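Local coordinates for protein exodeoxyribonuclease (Neisseria meningitidis, PDB 2JC5) that probably cleaves DNA at apurinic or apyrimidinic sites as a metal-dependent repair phosphodiesterase of the AP/ExoA family, at residues Ala15-Tyr23 / Tyr239-Pro249. Residues are numbered along the deposited sequence; the frame is centred on the assembly and turned at random.
Sequences AYKKGFYEY and YKDEKFSDHAP
With CG trans to the backbone N (chi1 176°), Y23 reaches from helix 20-26 to the ring of Y239, while F244, its CG anti to the carbonyl carbon (chi1 -51°), swings its phenyl into the bend between residues 15-17 and that helix. F20 turns the edge of its ring to a face of F244, a T-shaped pair with CD1 3.6 Å from F244 CD2, and F20 CA lies over the same face as a CH-pi donor. At the F244 rim, CD1 is 3.4 Å from K18 O. A flat, apolar phenyl suits this place, meeting backbone and rings alike. Y23 CB touches F244 CZ at 3.5 Å. The Y23 ring makes an offset stack on Y239, planes at 25°; P249 CB and CG approach the hydroxyl end. G19 occupies the N-cap position of the helix, with backbone angles that would jam any side chain against the preceding carbonyl O. The carboxylate of E242 suits the solvent-facing margin: OE2 accepts from Y239 OH at 2.6 Å through its anti lone pair, fixing the stacked ring, and OE1 accepts from two waters that also donate to K18 O and G19 O. No direct hydrogen bond joins the segments, so aromatic packing and the two bridging waters link them. Beyond F244, S245 OG accepts from H247 N in an ST turn and bonds N8 O, consistent with this packing helping to position D246, a metal ligand in another structure of this protein, and the predicted catalytic H247.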
loop_
_atom_site.group_PDB
_atom_site.type_symbol
_atom_site.label_atom_id
_atom_site.label_comp_id
_atom_site.label_asym_id
_atom_site.label_seq_id
_atom_site.Cartn_x
_atom_site.Cartn_y
_atom_site.Cartn_z
ATOM N N ALA A 15 -12.839 8.485 -5.129
ATOM C CA ALA A 15 -12.604 7.283 -5.924
ATOM C C ALA A 15 -13.920 6.601 -6.264
ATOM O O ALA A 15 -14.077 6.050 -7.365
ATOM C CB ALA A 15 -11.678 6.321 -5.183
ATOM N N TYR A 16 -14.856 6.618 -5.320
ATOM C CA TYR A 16 -16.180 6.054 -5.579
ATOM C C TYR A 16 -16.951 6.833 -6.644
ATOM O O TYR A 16 -17.780 6.253 -7.309
ATOM C CB TYR A 16 -16.984 5.952 -4.277
ATOM C CG TYR A 16 -16.764 4.675 -3.487
ATOM C CD1 TYR A 16 -15.524 4.069 -3.407
ATOM C CD2 TYR A 16 -17.806 4.059 -2.823
ATOM C CE1 TYR A 16 -15.332 2.895 -2.683
ATOM C CE2 TYR A 16 -17.625 2.891 -2.109
ATOM C CZ TYR A 16 -16.382 2.313 -2.040
ATOM O OH TYR A 16 -16.192 1.150 -1.334
ATOM N N LYS A 17 -16.673 8.117 -6.826
ATOM C CA LYS A 17 -17.294 8.869 -7.941
ATOM C C LYS A 17 -16.678 8.494 -9.298
ATOM O O LYS A 17 -17.234 8.803 -10.341
ATOM C CB LYS A 17 -17.152 10.380 -7.733
ATOM C CG LYS A 17 -17.943 10.920 -6.565
ATOM C CD LYS A 17 -17.633 12.391 -6.374
ATOM C CE LYS A 17 -18.250 12.959 -5.129
ATOM N NZ LYS A 17 -17.625 14.255 -4.796
ATOM N N LYS A 18 -15.503 7.872 -9.275
ATOM C CA LYS A 18 -14.744 7.522 -10.473
ATOM C C LYS A 18 -14.792 6.040 -10.830
ATOM O O LYS A 18 -14.093 5.603 -11.739
ATOM C CB LYS A 18 -13.283 7.940 -10.312
ATOM C CG LYS A 18 -13.057 9.418 -10.188
ATOM C CD LYS A 18 -11.594 9.717 -9.889
ATOM C CE LYS A 18 -11.340 11.171 -9.583
ATOM N NZ LYS A 18 -11.671 12.077 -10.690
ATOM N N GLY A 19 -15.621 5.267 -10.143
ATOM C CA GLY A 19 -15.857 3.867 -10.502
ATOM C C GLY A 19 -15.127 2.855 -9.653
ATOM O O GLY A 19 -15.155 1.668 -9.954
ATOM N N PHE A 20 -14.467 3.304 -8.587
ATOM C CA PHE A 20 -13.682 2.378 -7.797
ATOM C C PHE A 20 -14.553 1.320 -7.138
ATOM O O PHE A 20 -14.135 0.166 -7.010
ATOM C CB PHE A 20 -12.817 3.109 -6.759
ATOM C CG PHE A 20 -11.853 2.202 -6.044
ATOM C CD1 PHE A 20 -10.746 1.696 -6.704
ATOM C CD2 PHE A 20 -12.069 1.821 -4.741
ATOM C CE1 PHE A 20 -9.867 0.827 -6.062
ATOM C CE2 PHE A 20 -11.201 0.952 -4.094
ATOM C CZ PHE A 20 -10.091 0.465 -4.768
ATOM N N TYR A 21 -15.765 1.687 -6.720
ATOM C CA TYR A 21 -16.634 0.716 -6.063
ATOM C C TYR A 21 -16.921 -0.473 -6.994
ATOM O O TYR A 21 -16.836 -1.639 -6.592
ATOM C CB TYR A 21 -17.949 1.364 -5.647
ATOM C CG TYR A 21 -18.879 0.414 -4.943
ATOM C CD1 TYR A 21 -18.570 -0.056 -3.689
ATOM C CD2 TYR A 21 -20.087 0.005 -5.524
ATOM C CE1 TYR A 21 -19.408 -0.905 -3.018
ATOM C CE2 TYR A 21 -20.936 -0.856 -4.848
ATOM C CZ TYR A 21 -20.580 -1.317 -3.594
ATOM O OH TYR A 21 -21.411 -2.174 -2.872
ATOM N N GLU A 22 -17.266 -0.182 -8.246
ATOM C CA GLU A 22 -17.594 -1.229 -9.188
ATOM C C GLU A 22 -16.370 -2.091 -9.468
ATOM O O GLU A 22 -16.467 -3.313 -9.584
ATOM C CB GLU A 22 -18.145 -0.628 -10.477
ATOM C CG GLU A 22 -19.540 -0.021 -10.327
ATOM C CD GLU A 22 -19.565 1.407 -9.769
ATOM O OE1 GLU A 22 -18.507 1.982 -9.493
ATOM O OE2 GLU A 22 -20.671 1.981 -9.624
ATOM N N TYR A 23 -15.209 -1.448 -9.518
ATOM C CA TYR A 23 -13.952 -2.149 -9.721
ATOM C C TYR A 23 -13.635 -3.139 -8.603
ATOM O O TYR A 23 -13.081 -4.202 -8.860
ATOM C CB TYR A 23 -12.815 -1.128 -9.849
ATOM C CG TYR A 23 -11.436 -1.744 -9.967
ATOM C CD1 TYR A 23 -11.046 -2.392 -11.120
ATOM C CD2 TYR A 23 -10.525 -1.656 -8.923
ATOM C CE1 TYR A 23 -9.791 -2.982 -11.223
ATOM C CE2 TYR A 23 -9.274 -2.224 -9.013
ATOM C CZ TYR A 23 -8.908 -2.881 -10.160
ATOM O OH TYR A 23 -7.640 -3.437 -10.247
ATOM N N TYR A 239 -3.096 -1.704 -12.688
ATOM C CA TYR A 239 -4.345 -1.540 -13.411
ATOM C C TYR A 239 -4.528 -0.095 -13.868
ATOM O O TYR A 239 -4.565 0.831 -13.042
ATOM C CB TYR A 239 -5.544 -1.956 -12.553
ATOM C CG TYR A 239 -6.863 -1.810 -13.281
ATOM C CD1 TYR A 239 -7.241 -2.710 -14.272
ATOM C CD2 TYR A 239 -7.715 -0.766 -12.994
ATOM C CE1 TYR A 239 -8.434 -2.580 -14.932
ATOM C CE2 TYR A 239 -8.932 -0.630 -13.650
ATOM C CZ TYR A 239 -9.283 -1.538 -14.615
ATOM O OH TYR A 239 -10.472 -1.433 -15.295
ATOM N N LYS A 240 -4.617 0.089 -15.189
ATOM C CA LYS A 240 -4.690 1.398 -15.796
ATOM C C LYS A 240 -5.822 1.561 -16.807
ATOM O O LYS A 240 -5.892 2.586 -17.470
ATOM C CB LYS A 240 -3.325 1.764 -16.413
ATOM C CG LYS A 240 -2.263 1.994 -15.334
ATOM C CD LYS A 240 -0.848 1.909 -15.827
ATOM C CE LYS A 240 -0.470 3.112 -16.606
ATOM N NZ LYS A 240 0.954 2.954 -17.056
ATOM N N ASP A 241 -6.740 0.604 -16.881
ATOM C CA ASP A 241 -7.821 0.700 -17.875
ATOM C C ASP A 241 -8.827 1.773 -17.482
ATOM O O ASP A 241 -9.506 2.320 -18.337
ATOM C CB ASP A 241 -8.552 -0.636 -18.057
ATOM C CG ASP A 241 -7.676 -1.725 -18.648
ATOM O OD1 ASP A 241 -6.592 -1.419 -19.176
ATOM O OD2 ASP A 241 -8.079 -2.909 -18.590
ATOM N N GLU A 242 -8.919 2.057 -16.185
ATOM C CA GLU A 242 -9.694 3.162 -15.645
ATOM C C GLU A 242 -8.799 3.894 -14.667
ATOM O O GLU A 242 -7.831 3.318 -14.178
ATOM C CB GLU A 242 -10.923 2.672 -14.884
ATOM C CG GLU A 242 -11.853 1.735 -15.629
ATOM C CD GLU A 242 -12.772 1.036 -14.650
ATOM O OE1 GLU A 242 -13.761 1.661 -14.233
ATOM O OE2 GLU A 242 -12.463 -0.112 -14.241
ATOM N N LYS A 243 -9.149 5.142 -14.375
ATOM C CA LYS A 243 -8.385 6.005 -13.481
ATOM C C LYS A 243 -9.265 6.434 -12.320
ATOM O O LYS A 243 -10.293 7.104 -12.529
ATOM C CB LYS A 243 -7.882 7.222 -14.254
ATOM C CG LYS A 243 -6.960 8.140 -13.473
ATOM C CD LYS A 243 -5.616 7.504 -13.273
ATOM C CE LYS A 243 -4.505 8.523 -12.970
ATOM N NZ LYS A 243 -3.488 7.835 -12.160
ATOM N N PHE A 244 -8.865 6.039 -11.104
ATOM C CA PHE A 244 -9.648 6.261 -9.885
ATOM C C PHE A 244 -9.012 7.229 -8.919
ATOM O O PHE A 244 -9.638 7.615 -7.930
ATOM C CB PHE A 244 -9.781 4.948 -9.102
ATOM C CG PHE A 244 -10.259 3.788 -9.917
ATOM C CD1 PHE A 244 -11.473 3.833 -10.559
ATOM C CD2 PHE A 244 -9.521 2.623 -10.000
ATOM C CE1 PHE A 244 -11.932 2.739 -11.284
ATOM C CE2 PHE A 244 -9.975 1.547 -10.738
ATOM C CZ PHE A 244 -11.192 1.611 -11.380
ATOM N N SER A 245 -7.767 7.601 -9.191
ATOM C CA SER A 245 -6.903 8.171 -8.197
ATOM C C SER A 245 -5.645 8.648 -8.917
ATOM O O SER A 245 -5.454 8.311 -10.095
ATOM C CB SER A 245 -6.526 7.079 -7.178
ATOM O OG SER A 245 -5.485 7.466 -6.320
ATOM N N ASP A 246 -4.784 9.379 -8.219
ATOM C CA ASP A 246 -3.447 9.683 -8.764
ATOM C C ASP A 246 -2.525 8.469 -8.749
ATOM O O ASP A 246 -1.530 8.467 -9.466
ATOM C CB ASP A 246 -2.777 10.912 -8.117
ATOM C CG ASP A 246 -2.725 10.867 -6.621
ATOM O OD1 ASP A 246 -3.369 10.011 -5.989
ATOM O OD2 ASP A 246 -2.017 11.737 -6.093
ATOM N N HIS A 247 -2.884 7.436 -7.981
ATOM C CA HIS A 247 -2.205 6.150 -8.045
ATOM C C HIS A 247 -3.017 5.185 -8.885
ATOM O O HIS A 247 -4.225 5.379 -9.077
ATOM C CB HIS A 247 -2.088 5.505 -6.670
ATOM C CG HIS A 247 -1.287 6.288 -5.679
ATOM N ND1 HIS A 247 -0.053 5.874 -5.208
ATOM C CD2 HIS A 247 -1.539 7.472 -5.076
ATOM C CE1 HIS A 247 0.400 6.760 -4.338
ATOM N NE2 HIS A 247 -0.481 7.738 -4.236
ATOM N N ALA A 248 -2.341 4.148 -9.382
ATOM C CA ALA A 248 -3.003 2.996 -10.011
ATOM C C ALA A 248 -3.009 1.801 -9.053
ATOM O O ALA A 248 -2.034 1.584 -8.328
ATOM C CB ALA A 248 -2.282 2.620 -11.311
ATOM N N PRO A 249 -4.089 0.994 -9.057
ATOM C CA PRO A 249 -4.084 -0.225 -8.242
ATOM C C PRO A 249 -3.009 -1.210 -8.646
ATOM O O PRO A 249 -2.776 -1.423 -9.834
ATOM C CB PRO A 249 -5.474 -0.821 -8.490
ATOM C CG PRO A 249 -6.294 0.338 -8.868
ATOM C CD PRO A 249 -5.387 1.201 -9.704
HETATM O O HOH W 1 -14.274 4.302 -14.553
HETATM O O HOH W 2 -15.567 0.771 -12.584
#